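Local atomic coordinates of glutamate--tRNA ligase (Elizabethkingia anophelis, PDB entry 6B1Z), a protein that catalyses the ATP-dependent attachment of glutamate to its cognate tRNA, as a class I aminoacyl-tRNA synthetase. Residues D35-K40 / E329-F334; I179-I184 / P234-H239; I184-F189 / H255-L260; K409-A414 / K483-P488. All blocks are in the same frame, centred on the assembly; numbering follows the deposited sequence.

Overall arrangement
Contacts 1, 2 and 3 belong to the catalytic domain, whereas contact 4 lies in the anticodon-binding domain, its centre about 62 Å from that of contact 2. Contacts 2 and 3 are buried neighbours, with centres about 11 Å apart: they share I184, draw on the two strands of one hairpin, 178-183 and 187-192, and meet through a probable D183-H255 hydrogen bond. Contact 1 is a partly buried helix pair that touches neither. Contacts 1, 2 and 4 rest on apolar packing, of aliphatic and aromatic groups in 1, phenyl rings against proline in 4 and methionine against leucine in 2. Contact 3 adds a bridging water and a bound ethanediol. Contact 4, with solvent-exposed K483 and G484, lies farthest from the chain centre.

Contact 1 (D35-K40 / E329-F334); sequences DYLFAK and EMIKEF
L37 lies over the ring of F334, its CB on one face at 4.0 Å from the ring centroid and 27° off the normal, a CH-pi contact. The two side chains cross at about a right angle, and L37 CD1 lies near the rim, 3.8 Å from F334 CD1. F334 has just left the helix, and its CG stands anti to its own backbone N (chi1 -174°), which sets the start of the ring beside L37 CB. The other leucine methyl turns to the helix itself: L37 CD2 touches I331 CG1 at 3.7 Å and M330 CB at 3.8 Å. I331 then runs side by side with K40, pointing the same way, with I331 CG2 3.7 Å from K40 CB, while I331 CD1 approaches Y36 CE2. K40 CG in turn rests on a face of the Y36 ring, and the ammonium group leaves the interface for a salt bridge with D78. No hydrogen bond joins the two segments. Their helix axes come within 8.2 Å and cross at -63°. Helix 26-41, part of the Rossmann-type catalytic domain, has its other flank on strands 13-16 and 225-229, which D35 and F38 touch; helix 327-333 covers the L37 side, where W316 meets F334 edge-to-face.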
loop_
_atom_site.group_PDB
_atom_site.type_symbol
_atom_site.label_atom_id
_atom_site.label_comp_id
_atom_site.label_asym_id
_atom_site.label_seq_id
_atom_site.Cartn_x
_atom_site.Cartn_y
_atom_site.Cartn_z
ATOM N N ASP A 35 -5.954 -4.927 -10.802
ATOM C CA ASP A 35 -7.357 -4.987 -11.227
ATOM C C ASP A 35 -7.731 -3.786 -12.086
ATOM O O ASP A 35 -8.323 -3.924 -13.168
ATOM C CB ASP A 35 -8.286 -5.000 -10.011
ATOM C CG ASP A 35 -8.406 -6.336 -9.352
ATOM O OD1 ASP A 35 -8.468 -7.366 -10.065
ATOM O OD2 ASP A 35 -8.489 -6.348 -8.093
ATOM N N TYR A 36 -7.445 -2.587 -11.572
ATOM C CA TYR A 36 -7.824 -1.351 -12.247
ATOM C C TYR A 36 -7.128 -1.227 -13.594
ATOM O O TYR A 36 -7.770 -0.961 -14.620
ATOM C CB TYR A 36 -7.472 -0.173 -11.339
ATOM C CG TYR A 36 -7.902 1.185 -11.844
ATOM C CD1 TYR A 36 -9.238 1.561 -11.838
ATOM C CD2 TYR A 36 -6.963 2.098 -12.312
ATOM C CE1 TYR A 36 -9.627 2.806 -12.288
ATOM C CE2 TYR A 36 -7.341 3.342 -12.764
ATOM C CZ TYR A 36 -8.680 3.693 -12.757
ATOM O OH TYR A 36 -9.063 4.937 -13.217
ATOM N N LEU A 37 -5.811 -1.444 -13.608
ATOM C CA LEU A 37 -5.055 -1.334 -14.850
ATOM C C LEU A 37 -5.533 -2.347 -15.876
ATOM O O LEU A 37 -5.672 -2.017 -17.060
ATOM C CB LEU A 37 -3.559 -1.518 -14.576
ATOM C CG LEU A 37 -2.877 -0.454 -13.701
ATOM C CD1 LEU A 37 -1.401 -0.789 -13.484
ATOM C CD2 LEU A 37 -3.023 0.927 -14.335
ATOM N N PHE A 38 -5.806 -3.581 -15.443
ATOM C CA PHE A 38 -6.264 -4.603 -16.381
ATOM C C PHE A 38 -7.633 -4.250 -16.945
ATOM O O PHE A 38 -7.859 -4.360 -18.158
ATOM C CB PHE A 38 -6.293 -5.973 -15.699
ATOM C CG PHE A 38 -6.612 -7.111 -16.634
ATOM C CD1 PHE A 38 -5.654 -7.614 -17.494
ATOM C CD2 PHE A 38 -7.878 -7.686 -16.639
ATOM C CE1 PHE A 38 -5.954 -8.658 -18.351
ATOM C CE2 PHE A 38 -8.174 -8.731 -17.496
ATOM C CZ PHE A 38 -7.215 -9.217 -18.338
ATOM N N ALA A 39 -8.552 -3.800 -16.091
ATOM C CA ALA A 39 -9.876 -3.412 -16.581
ATOM C C ALA A 39 -9.787 -2.222 -17.530
ATOM O O ALA A 39 -10.360 -2.243 -18.628
ATOM C CB ALA A 39 -10.803 -3.095 -15.405
ATOM N N LYS A 40 -9.051 -1.177 -17.144
ATOM C CA LYS A 40 -9.031 0.014 -17.990
ATOM C C LYS A 40 -8.269 -0.235 -19.291
ATOM O O LYS A 40 -8.659 0.275 -20.351
ATOM C CB LYS A 40 -8.437 1.203 -17.231
ATOM C CG LYS A 40 -9.298 1.693 -16.058
ATOM C CD LYS A 40 -10.765 1.948 -16.454
ATOM C CE LYS A 40 -11.739 1.305 -15.441
ATOM N NZ LYS A 40 -13.159 1.147 -15.922
ATOM N N GLU A 329 -0.456 6.309 -18.558
ATOM C CA GLU A 329 0.568 5.524 -19.245
ATOM C C GLU A 329 0.546 4.064 -18.797
ATOM O O GLU A 329 0.690 3.155 -19.628
ATOM C CB GLU A 329 1.944 6.164 -19.022
ATOM C CG GLU A 329 2.080 7.495 -19.763
ATOM C CD GLU A 329 3.311 8.314 -19.394
ATOM O OE1 GLU A 329 3.759 8.263 -18.229
ATOM O OE2 GLU A 329 3.820 9.037 -20.284
ATOM N N MET A 330 0.356 3.822 -17.497
ATOM C CA MET A 330 0.270 2.448 -17.011
ATOM C C MET A 330 -0.943 1.736 -17.585
ATOM O O MET A 330 -0.855 0.561 -17.956
ATOM C CB MET A 330 0.230 2.417 -15.486
ATOM C CG MET A 330 1.555 2.802 -14.858
ATOM S SD MET A 330 1.689 2.494 -13.091
ATOM C CE MET A 330 0.686 3.808 -12.402
ATOM N N ILE A 331 -2.088 2.426 -17.664
ATOM C CA ILE A 331 -3.266 1.827 -18.296
ATOM C C ILE A 331 -2.961 1.419 -19.731
ATOM O O ILE A 331 -3.354 0.334 -20.184
ATOM C CB ILE A 331 -4.463 2.798 -18.235
ATOM C CG1 ILE A 331 -4.998 2.896 -16.805
ATOM C CG2 ILE A 331 -5.564 2.337 -19.194
ATOM C CD1 ILE A 331 -5.946 4.068 -16.570
ATOM N N LYS A 332 -2.253 2.271 -20.469
ATOM C CA LYS A 332 -2.016 1.988 -21.879
ATOM C C LYS A 332 -1.119 0.769 -22.076
ATOM O O LYS A 332 -1.300 0.024 -23.043
ATOM C CB LYS A 332 -1.417 3.220 -22.559
ATOM N N GLU A 333 -0.160 0.523 -21.179
ATOM C CA GLU A 333 0.825 -0.511 -21.460
ATOM C C GLU A 333 0.762 -1.714 -20.530
ATOM O O GLU A 333 1.501 -2.681 -20.763
ATOM C CB GLU A 333 2.240 0.075 -21.445
ATOM C CG GLU A 333 2.712 0.658 -20.140
ATOM C CD GLU A 333 4.129 1.191 -20.260
ATOM O OE1 GLU A 333 4.942 0.544 -20.954
ATOM O OE2 GLU A 333 4.430 2.257 -19.683
ATOM N N PHE A 334 -0.113 -1.710 -19.523
ATOM C CA PHE A 334 -0.164 -2.833 -18.592
ATOM C C PHE A 334 -0.543 -4.121 -19.308
ATOM O O PHE A 334 -1.550 -4.188 -20.020
ATOM C CB PHE A 334 -1.163 -2.570 -17.468
ATOM C CG PHE A 334 -1.151 -3.637 -16.395
ATOM C CD1 PHE A 334 -0.077 -3.744 -15.526
ATOM C CD2 PHE A 334 -2.192 -4.548 -16.291
ATOM C CE1 PHE A 334 -0.047 -4.732 -14.537
ATOM C CE2 PHE A 334 -2.184 -5.539 -15.311
ATOM C CZ PHE A 334 -1.105 -5.630 -14.430
#

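Contact 2 (I179-I184 / P234-H239); sequences INLNDI and PSMALH
L181 reaches from strand 178-183 to the first turn of helix 236-246. Its CB meets the terminal methyl of M236, with CE 4.2 Å away. CG stands beside the backbone N (chi1 -62°), and CD1 ends against the backbone of the helix start, 3.8 Å from A237 N and 4.0 Å from A237 CB. The strand adds I179 CG2 on the same alanine methyl, at 4.4 Å. M236 comes the opposite way with its chain fully extended. M236 CE lies 3.7 Å from the carbonyl N182 O, and M236 SD lies 4.2 Å from D183 OD2. H255 CE1 lies against the same sulfur. Strand 178-183 is paired with 187-192 in an antiparallel hairpin, with backbone bonds between L181 and F189. With neither a hydrogen bond nor a salt bridge between helix and strand, the contact is van der Waals packing, mostly of isoleucine, leucine, methionine and alanine, with the methionine tip beside a carbonyl and a carboxylate; that D183 carboxylate is bonded to H255 and to the backbone N-H groups of I185 and R186.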
loop_
_atom_site.group_PDB
_atom_site.type_symbol
_atom_site.label_atom_id
_atom_site.label_comp_id
_atom_site.label_asym_id
_atom_site.label_seq_id
_atom_site.Cartn_x
_atom_site.Cartn_y
_atom_site.Cartn_z
ATOM N N ILE A 179 -6.355 -32.699 -10.611
ATOM C CA ILE A 179 -6.907 -31.446 -11.107
ATOM C C ILE A 179 -5.797 -30.721 -11.854
ATOM O O ILE A 179 -4.736 -30.442 -11.282
ATOM C CB ILE A 179 -7.448 -30.582 -9.956
ATOM C CG1 ILE A 179 -8.368 -31.391 -9.028
ATOM C CG2 ILE A 179 -8.181 -29.369 -10.523
ATOM C CD1 ILE A 179 -9.556 -32.026 -9.724
ATOM N N ASN A 180 -6.026 -30.413 -13.132
ATOM C CA ASN A 180 -5.045 -29.680 -13.934
ATOM C C ASN A 180 -5.442 -28.207 -13.966
ATOM O O ASN A 180 -6.493 -27.856 -14.517
ATOM C CB ASN A 180 -4.954 -30.261 -15.341
ATOM C CG ASN A 180 -4.543 -31.718 -15.331
ATOM O OD1 ASN A 180 -3.542 -32.083 -14.725
ATOM N ND2 ASN A 180 -5.332 -32.563 -15.991
ATOM N N LEU A 181 -4.609 -27.358 -13.360
ATOM C CA LEU A 181 -4.866 -25.932 -13.207
ATOM C C LEU A 181 -4.003 -25.122 -14.169
ATOM O O LEU A 181 -2.938 -25.559 -14.617
ATOM C CB LEU A 181 -4.604 -25.490 -11.761
ATOM C CG LEU A 181 -5.555 -26.201 -10.784
ATOM C CD1 LEU A 181 -5.159 -25.965 -9.349
ATOM C CD2 LEU A 181 -6.986 -25.743 -11.016
ATOM N N ASN A 182 -4.488 -23.934 -14.511
ATOM C CA ASN A 182 -3.771 -23.051 -15.424
ATOM C C ASN A 182 -3.951 -21.634 -14.910
ATOM O O ASN A 182 -5.062 -21.095 -14.963
ATOM C CB ASN A 182 -4.308 -23.189 -16.852
ATOM C CG ASN A 182 -3.435 -22.505 -17.880
ATOM O OD1 ASN A 182 -2.486 -21.813 -17.542
ATOM N ND2 ASN A 182 -3.748 -22.714 -19.155
ATOM N N ASP A 183 -2.869 -21.039 -14.420
ATOM C CA ASP A 183 -2.892 -19.687 -13.870
ATOM C C ASP A 183 -2.160 -18.738 -14.812
ATOM O O ASP A 183 -1.129 -19.090 -15.381
ATOM C CB ASP A 183 -2.220 -19.661 -12.491
ATOM C CG ASP A 183 -2.408 -18.329 -11.785
ATOM O OD1 ASP A 183 -1.466 -17.499 -11.804
ATOM O OD2 ASP A 183 -3.526 -18.127 -11.276
ATOM N N ILE A 184 -2.680 -17.508 -14.940
ATOM C CA ILE A 184 -2.066 -16.536 -15.842
ATOM C C ILE A 184 -0.641 -16.203 -15.407
ATOM O O ILE A 184 0.253 -16.055 -16.246
ATOM C CB ILE A 184 -2.946 -15.271 -15.937
ATOM C CG1 ILE A 184 -4.218 -15.571 -16.736
ATOM C CG2 ILE A 184 -2.165 -14.106 -16.574
ATOM C CD1 ILE A 184 -5.285 -14.454 -16.612
ATOM N N PRO A 234 -3.398 -22.203 -2.874
ATOM C CA PRO A 234 -3.712 -23.581 -2.468
ATOM C C PRO A 234 -5.195 -23.906 -2.523
ATOM O O PRO A 234 -5.541 -25.096 -2.500
ATOM C CB PRO A 234 -3.172 -23.663 -1.036
ATOM C CG PRO A 234 -2.086 -22.596 -0.994
ATOM C CD PRO A 234 -2.658 -21.480 -1.821
ATOM N N SER A 235 -6.068 -22.896 -2.599
ATOM C CA SER A 235 -7.513 -23.086 -2.705
ATOM C C SER A 235 -8.027 -23.073 -4.139
ATOM O O SER A 235 -9.240 -23.236 -4.355
ATOM C CB SER A 235 -8.237 -21.996 -1.904
ATOM O OG SER A 235 -7.852 -22.063 -0.546
ATOM N N MET A 236 -7.155 -22.843 -5.119
ATOM C CA MET A 236 -7.615 -22.729 -6.497
ATOM C C MET A 236 -8.273 -24.020 -6.986
ATOM O O MET A 236 -9.287 -23.968 -7.698
ATOM C CB MET A 236 -6.447 -22.327 -7.397
ATOM C CG MET A 236 -6.873 -22.056 -8.826
ATOM S SD MET A 236 -5.444 -21.607 -9.836
ATOM C CE MET A 236 -6.186 -21.628 -11.460
ATOM N N ALA A 237 -7.714 -25.184 -6.631
ATOM C CA ALA A 237 -8.327 -26.442 -7.048
ATOM C C ALA A 237 -9.746 -26.566 -6.503
ATOM O O ALA A 237 -10.672 -26.935 -7.234
ATOM C CB ALA A 237 -7.462 -27.626 -6.595
ATOM N N LEU A 238 -9.941 -26.250 -5.215
ATOM C CA LEU A 238 -11.285 -26.228 -4.650
ATOM C C LEU A 238 -12.202 -25.312 -5.446
ATOM O O LEU A 238 -13.347 -25.666 -5.746
ATOM C CB LEU A 238 -11.230 -25.773 -3.189
ATOM C CG LEU A 238 -12.602 -25.505 -2.549
ATOM C CD1 LEU A 238 -13.427 -26.809 -2.427
ATOM C CD2 LEU A 238 -12.414 -24.854 -1.192
ATOM N N HIS A 239 -11.732 -24.112 -5.769
ATOM C CA HIS A 239 -12.606 -23.163 -6.449
ATOM C C HIS A 239 -13.016 -23.673 -7.818
ATOM O O HIS A 239 -14.193 -23.570 -8.194
ATOM C CB HIS A 239 -11.912 -21.807 -6.542
ATOM C CG HIS A 239 -11.608 -21.234 -5.197
ATOM N ND1 HIS A 239 -10.622 -20.290 -4.978
ATOM C CD2 HIS A 239 -12.148 -21.505 -3.986
ATOM C CE1 HIS A 239 -10.584 -19.992 -3.690
ATOM N NE2 HIS A 239 -11.513 -20.699 -3.068
#

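Contact 3 (I184-F189 / H255-L260). With EDO (1,2-ethanediol), chain R.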
loop_
_atom_site.group_PDB
_atom_site.type_symbol
_atom_site.label_atom_id
_atom_site.label_comp_id
_atom_site.label_asym_id
_atom_site.label_seq_id
_atom_site.Cartn_x
_atom_site.Cartn_y
_atom_site.Cartn_z
ATOM N N ILE A 184 -2.680 -17.508 -14.940
ATOM C CA ILE A 184 -2.066 -16.536 -15.842
ATOM C C ILE A 184 -0.641 -16.203 -15.407
ATOM O O ILE A 184 0.253 -16.055 -16.246
ATOM C CB ILE A 184 -2.946 -15.271 -15.937
ATOM C CG1 ILE A 184 -4.218 -15.571 -16.736
ATOM C CG2 ILE A 184 -2.165 -14.106 -16.574
ATOM C CD1 ILE A 184 -5.285 -14.454 -16.612
ATOM N N ILE A 185 -0.404 -16.081 -14.100
ATOM C CA ILE A 185 0.935 -15.769 -13.592
ATOM C C ILE A 185 1.777 -17.026 -13.431
ATOM O O ILE A 185 2.941 -17.073 -13.849
ATOM C CB ILE A 185 0.846 -15.026 -12.241
ATOM C CG1 ILE A 185 -0.084 -13.810 -12.311
ATOM C CG2 ILE A 185 2.255 -14.634 -11.767
ATOM C CD1 ILE A 185 0.484 -12.656 -13.046
ATOM N N ARG A 186 1.209 -18.040 -12.781
ATOM C CA ARG A 186 1.991 -19.178 -12.320
ATOM C C ARG A 186 2.077 -20.309 -13.333
ATOM O O ARG A 186 2.878 -21.232 -13.131
ATOM C CB ARG A 186 1.412 -19.707 -11.005
ATOM C CG ARG A 186 1.503 -18.703 -9.840
ATOM C CD ARG A 186 2.937 -18.506 -9.374
ATOM N NE ARG A 186 3.447 -19.676 -8.661
ATOM C CZ ARG A 186 3.498 -19.776 -7.339
ATOM N NH1 ARG A 186 3.090 -18.764 -6.581
ATOM N NH2 ARG A 186 3.974 -20.882 -6.775
ATOM N N GLY A 187 1.292 -20.264 -14.408
ATOM C CA GLY A 187 1.341 -21.310 -15.426
ATOM C C GLY A 187 0.516 -22.536 -15.064
ATOM O O GLY A 187 -0.397 -22.506 -14.232
ATOM N N LYS A 188 0.863 -23.643 -15.721
ATOM C CA LYS A 188 0.143 -24.904 -15.557
ATOM C C LYS A 188 0.752 -25.715 -14.429
ATOM O O LYS A 188 1.981 -25.815 -14.305
ATOM C CB LYS A 188 0.170 -25.725 -16.847
ATOM C CG LYS A 188 -0.615 -25.099 -18.001
ATOM C CD LYS A 188 -0.384 -25.873 -19.279
ATOM C CE LYS A 188 -1.222 -25.307 -20.409
ATOM N NZ LYS A 188 -1.047 -26.162 -21.627
ATOM N N PHE A 189 -0.119 -26.313 -13.622
ATOM C CA PHE A 189 0.317 -27.219 -12.570
ATOM C C PHE A 189 -0.855 -28.128 -12.236
ATOM O O PHE A 189 -2.009 -27.826 -12.563
ATOM C CB PHE A 189 0.814 -26.457 -11.328
ATOM C CG PHE A 189 -0.234 -25.614 -10.669
ATOM C CD1 PHE A 189 -0.558 -24.361 -11.166
ATOM C CD2 PHE A 189 -0.894 -26.067 -9.534
ATOM C CE1 PHE A 189 -1.528 -23.581 -10.543
ATOM C CE2 PHE A 189 -1.857 -25.297 -8.908
ATOM C CZ PHE A 189 -2.176 -24.046 -9.411
ATOM N N HIS A 255 -2.514 -15.309 -9.963
ATOM C CA HIS A 255 -2.102 -15.278 -8.564
ATOM C C HIS A 255 -0.779 -14.535 -8.437
ATOM O O HIS A 255 0.238 -14.957 -9.002
ATOM C CB HIS A 255 -2.008 -16.690 -7.994
ATOM C CG HIS A 255 -3.345 -17.285 -7.691
ATOM N ND1 HIS A 255 -4.123 -17.897 -8.655
ATOM C CD2 HIS A 255 -4.053 -17.354 -6.537
ATOM C CE1 HIS A 255 -5.249 -18.318 -8.104
ATOM N NE2 HIS A 255 -5.234 -17.997 -6.819
ATOM N N LEU A 256 -0.805 -13.432 -7.693
ATOM C CA LEU A 256 0.349 -12.561 -7.515
ATOM C C LEU A 256 1.203 -13.023 -6.339
ATOM O O LEU A 256 0.695 -13.235 -5.234
ATOM C CB LEU A 256 -0.138 -11.129 -7.291
ATOM C CG LEU A 256 -1.093 -10.598 -8.365
ATOM C CD1 LEU A 256 -1.751 -9.297 -7.895
ATOM C CD2 LEU A 256 -0.335 -10.360 -9.676
ATOM N N SER A 257 2.500 -13.159 -6.572
ATOM C CA SER A 257 3.398 -13.626 -5.522
ATOM C C SER A 257 3.533 -12.574 -4.426
ATOM O O SER A 257 3.512 -11.370 -4.693
ATOM C CB SER A 257 4.766 -13.966 -6.120
ATOM O OG SER A 257 4.621 -15.020 -7.071
ATOM N N LEU A 258 3.658 -13.035 -3.180
ATOM C CA LEU A 258 3.757 -12.115 -2.050
ATOM C C LEU A 258 4.981 -11.216 -2.185
ATOM O O LEU A 258 6.038 -11.641 -2.657
ATOM C CB LEU A 258 3.827 -12.906 -0.738
ATOM C CG LEU A 258 2.580 -13.748 -0.442
ATOM C CD1 LEU A 258 2.786 -14.590 0.813
ATOM C CD2 LEU A 258 1.350 -12.874 -0.306
ATOM N N ILE A 259 4.816 -9.958 -1.777
ATOM C CA ILE A 259 5.920 -9.006 -1.741
ATOM C C ILE A 259 6.931 -9.463 -0.702
ATOM O O ILE A 259 6.567 -9.850 0.415
ATOM C CB ILE A 259 5.388 -7.600 -1.440
ATOM C CG1 ILE A 259 4.421 -7.154 -2.546
ATOM C CG2 ILE A 259 6.549 -6.612 -1.264
ATOM C CD1 ILE A 259 3.597 -5.923 -2.216
ATOM N N LEU A 260 8.203 -9.432 -1.070
ATOM C CA LEU A 260 9.258 -9.945 -0.213
ATOM C C LEU A 260 9.835 -8.853 0.693
ATOM O O LEU A 260 9.704 -7.650 0.437
ATOM C CB LEU A 260 10.357 -10.576 -1.066
ATOM C CG LEU A 260 9.869 -11.694 -1.990
ATOM C CD1 LEU A 260 10.998 -12.169 -2.869
ATOM C CD2 LEU A 260 9.304 -12.852 -1.182
HETATM C C1 EDO R . 3.560 -10.683 -8.526
HETATM O O1 EDO R . 3.579 -12.067 -8.919
HETATM C C2 EDO R . 4.933 -10.081 -8.797
HETATM O O2 EDO R . 5.863 -10.682 -7.884
HETATM O O HOH W 1 2.157 -16.301 -7.346
#
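I185 presses its branch point onto the backbone of H255: the carbonyl H255 O lies 3.3 Å from I185 CB, and I185 CG2 and CG1 follow at 3.4 and 3.5 Å. Three carbons thus gather around one oxygen, the closest packing between the two segments. Farther out, I185 CD1 meets L256 CD2 obliquely and more loosely, at 4.2 Å. I185 belongs to the turn of the hairpin formed by strands 178-183 and 187-192, where D183 OD1 accepts the backbone N-H groups of I185 and R186, the first of these closing an Asx turn, and where I184 O is a magnesium ligand. H255, by contrast, is the last residue but one of strand 252-256, which runs parallel to strand 225-229 in the Rossmann-type catalytic domain. On the hydrated side, the segments meet through a water. The R186 chain is bent at chi2 and chi3 (-70° and -72°), and its NH1 donates to the water at 2.7 Å, the water lying in the guanidinium plane. The water donates in turn to H255 O at 2.9 Å and to S257 OG at 2.8 Å. The same NH1 forms a salt bridge with E230, while S257 OG is also bonded to K341 O. Beside the water, an ethanediol, probably from the crystallisation liquor, accepts a nearly straight bond from S257 N to its O1 (2.8 Å, 164°); it is also hydrogen-bonded to H340 O and A342 O.

Contact 4 (K409-A414 / K483-P488); sequences KFFFHA and KGPDVP
F410 and P485 reach toward each other tip to tip, and apolar ring-to-proline packing is the first kind of contact: F410 CE2 comes to 3.5 Å from P485 CD. F411 meets the same proline from its own tip, with CZ 3.8 Å from P485 CG. The two phenyl groups also pack on each other, F410 CE2 standing 3.6 Å above one face of the F411 ring, toward its rim. F410 gets there with CG between backbone N and carbonyl carbon, the crowded position (chi1 42°). A second kind of contact is ring to backbone: F410 CZ lies 3.6 Å from G484 CA, which, bearing no side chain, comes close to the ring. Third is the aliphatic part of K483, whose CE sits at the edge of the F410 ring, 4.3 Å from CE1, while its NZ makes a salt bridge with E481. Hydrogen bonds do not cross between the segments, but within 409-414 the turn is closed by K409 O, which accepts from both F412 N and H413 N. In the helical anticodon-binding domain, F411 fits between helices 384-394 and 487-507, F410 leans on V479 of helix 467-479, and R475 of that helix holds K483 O and P485 O.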
loop_
_atom_site.group_PDB
_atom_site.type_symbol
_atom_site.label_atom_id
_atom_site.label_comp_id
_atom_site.label_asym_id
_atom_site.label_seq_id
_atom_site.Cartn_x
_atom_site.Cartn_y
_atom_site.Cartn_z
ATOM N N LYS A 409 16.268 25.310 8.108
ATOM C CA LYS A 409 15.852 26.095 9.263
ATOM C C LYS A 409 16.560 27.441 9.321
ATOM O O LYS A 409 16.014 28.384 9.905
ATOM C CB LYS A 409 16.080 25.298 10.550
ATOM C CG LYS A 409 15.086 24.143 10.729
ATOM C CD LYS A 409 15.301 23.417 12.043
ATOM C CE LYS A 409 14.370 22.220 12.162
ATOM N NZ LYS A 409 14.587 21.473 13.429
ATOM N N PHE A 410 17.731 27.562 8.687
ATOM C CA PHE A 410 18.465 28.826 8.624
ATOM C C PHE A 410 17.731 29.911 7.852
ATOM O O PHE A 410 18.122 31.076 7.950
ATOM C CB PHE A 410 19.839 28.598 7.996
ATOM C CG PHE A 410 19.800 27.678 6.808
ATOM C CD1 PHE A 410 20.138 26.342 6.942
ATOM C CD2 PHE A 410 19.386 28.142 5.568
ATOM C CE1 PHE A 410 20.074 25.474 5.852
ATOM C CE2 PHE A 410 19.321 27.289 4.470
ATOM C CZ PHE A 410 19.667 25.955 4.616
ATOM N N PHE A 411 16.689 29.577 7.086
ATOM C CA PHE A 411 15.901 30.633 6.463
ATOM C C PHE A 411 15.063 31.380 7.482
ATOM O O PHE A 411 14.666 32.525 7.231
ATOM C CB PHE A 411 14.973 30.066 5.378
ATOM C CG PHE A 411 15.682 29.641 4.122
ATOM C CD1 PHE A 411 16.323 30.572 3.312
ATOM C CD2 PHE A 411 15.668 28.316 3.724
ATOM C CE1 PHE A 411 16.954 30.179 2.138
ATOM C CE2 PHE A 411 16.307 27.916 2.555
ATOM C CZ PHE A 411 16.948 28.850 1.765
ATOM N N PHE A 412 14.790 30.757 8.625
ATOM C CA PHE A 412 13.838 31.266 9.597
ATOM C C PHE A 412 14.432 31.506 10.977
ATOM O O PHE A 412 13.816 32.224 11.774
ATOM C CB PHE A 412 12.658 30.289 9.721
ATOM C CG PHE A 412 12.169 29.767 8.399
ATOM C CD1 PHE A 412 11.342 30.543 7.596
ATOM C CD2 PHE A 412 12.546 28.511 7.951
ATOM C CE1 PHE A 412 10.896 30.069 6.378
ATOM C CE2 PHE A 412 12.103 28.032 6.732
ATOM C CZ PHE A 412 11.279 28.812 5.947
ATOM N N HIS A 413 15.602 30.942 11.277
ATOM C CA HIS A 413 16.208 31.021 12.605
ATOM C C HIS A 413 17.696 31.301 12.469
ATOM O O HIS A 413 18.376 30.660 11.662
ATOM C CB HIS A 413 16.006 29.717 13.388
ATOM C CG HIS A 413 14.599 29.206 13.371
ATOM N ND1 HIS A 413 13.579 29.810 14.075
ATOM C CD2 HIS A 413 14.045 28.139 12.746
ATOM C CE1 HIS A 413 12.457 29.140 13.881
ATOM N NE2 HIS A 413 12.712 28.122 13.076
ATOM N N ALA A 414 18.209 32.239 13.278
ATOM C CA ALA A 414 19.637 32.511 13.270
ATOM C C ALA A 414 20.400 31.406 14.000
ATOM O O ALA A 414 19.871 30.779 14.922
ATOM C CB ALA A 414 19.928 33.855 13.932
ATOM N N LYS A 483 26.566 24.233 5.118
ATOM C CA LYS A 483 25.495 23.613 4.356
ATOM C C LYS A 483 24.597 24.714 3.800
ATOM O O LYS A 483 24.888 25.908 3.927
ATOM C CB LYS A 483 24.720 22.609 5.215
ATOM C CG LYS A 483 23.985 23.231 6.375
ATOM C CD LYS A 483 23.349 22.186 7.284
ATOM C CE LYS A 483 22.424 22.844 8.309
ATOM N NZ LYS A 483 22.093 21.949 9.455
ATOM N N GLY A 484 23.514 24.298 3.154
ATOM C CA GLY A 484 22.547 25.223 2.612
ATOM C C GLY A 484 22.747 25.516 1.138
ATOM O O GLY A 484 23.668 25.010 0.486
ATOM N N PRO A 485 21.873 26.357 0.585
ATOM C CA PRO A 485 21.990 26.742 -0.825
ATOM C C PRO A 485 23.085 27.775 -1.040
ATOM O O PRO A 485 23.831 28.092 -0.106
ATOM C CB PRO A 485 20.605 27.321 -1.131
ATOM C CG PRO A 485 20.224 27.972 0.165
ATOM C CD PRO A 485 20.800 27.099 1.269
ATOM N N ASP A 486 23.186 28.310 -2.257
ATOM C CA ASP A 486 24.205 29.312 -2.537
ATOM C C ASP A 486 24.048 30.500 -1.593
ATOM O O ASP A 486 22.933 30.916 -1.265
ATOM C CB ASP A 486 24.123 29.775 -3.995
ATOM C CG ASP A 486 24.556 28.699 -4.981
ATOM O OD1 ASP A 486 24.968 27.594 -4.553
ATOM O OD2 ASP A 486 24.481 28.963 -6.198
ATOM N N VAL A 487 25.187 31.040 -1.150
ATOM C CA VAL A 487 25.166 32.083 -0.121
ATOM C C VAL A 487 24.414 33.334 -0.560
ATOM O O VAL A 487 23.625 33.866 0.240
ATOM C CB VAL A 487 26.604 32.389 0.340
ATOM C CG1 VAL A 487 26.637 33.676 1.136
ATOM C CG2 VAL A 487 27.151 31.241 1.174
ATOM N N PRO A 488 24.605 33.868 -1.775
ATOM C CA PRO A 488 23.842 35.074 -2.142
ATOM C C PRO A 488 22.340 34.840 -2.173
ATOM O O PRO A 488 21.571 35.777 -1.915
ATOM C CB PRO A 488 24.396 35.436 -3.528
ATOM C CG PRO A 488 25.755 34.823 -3.562
ATOM C CD PRO A 488 25.582 33.518 -2.825
#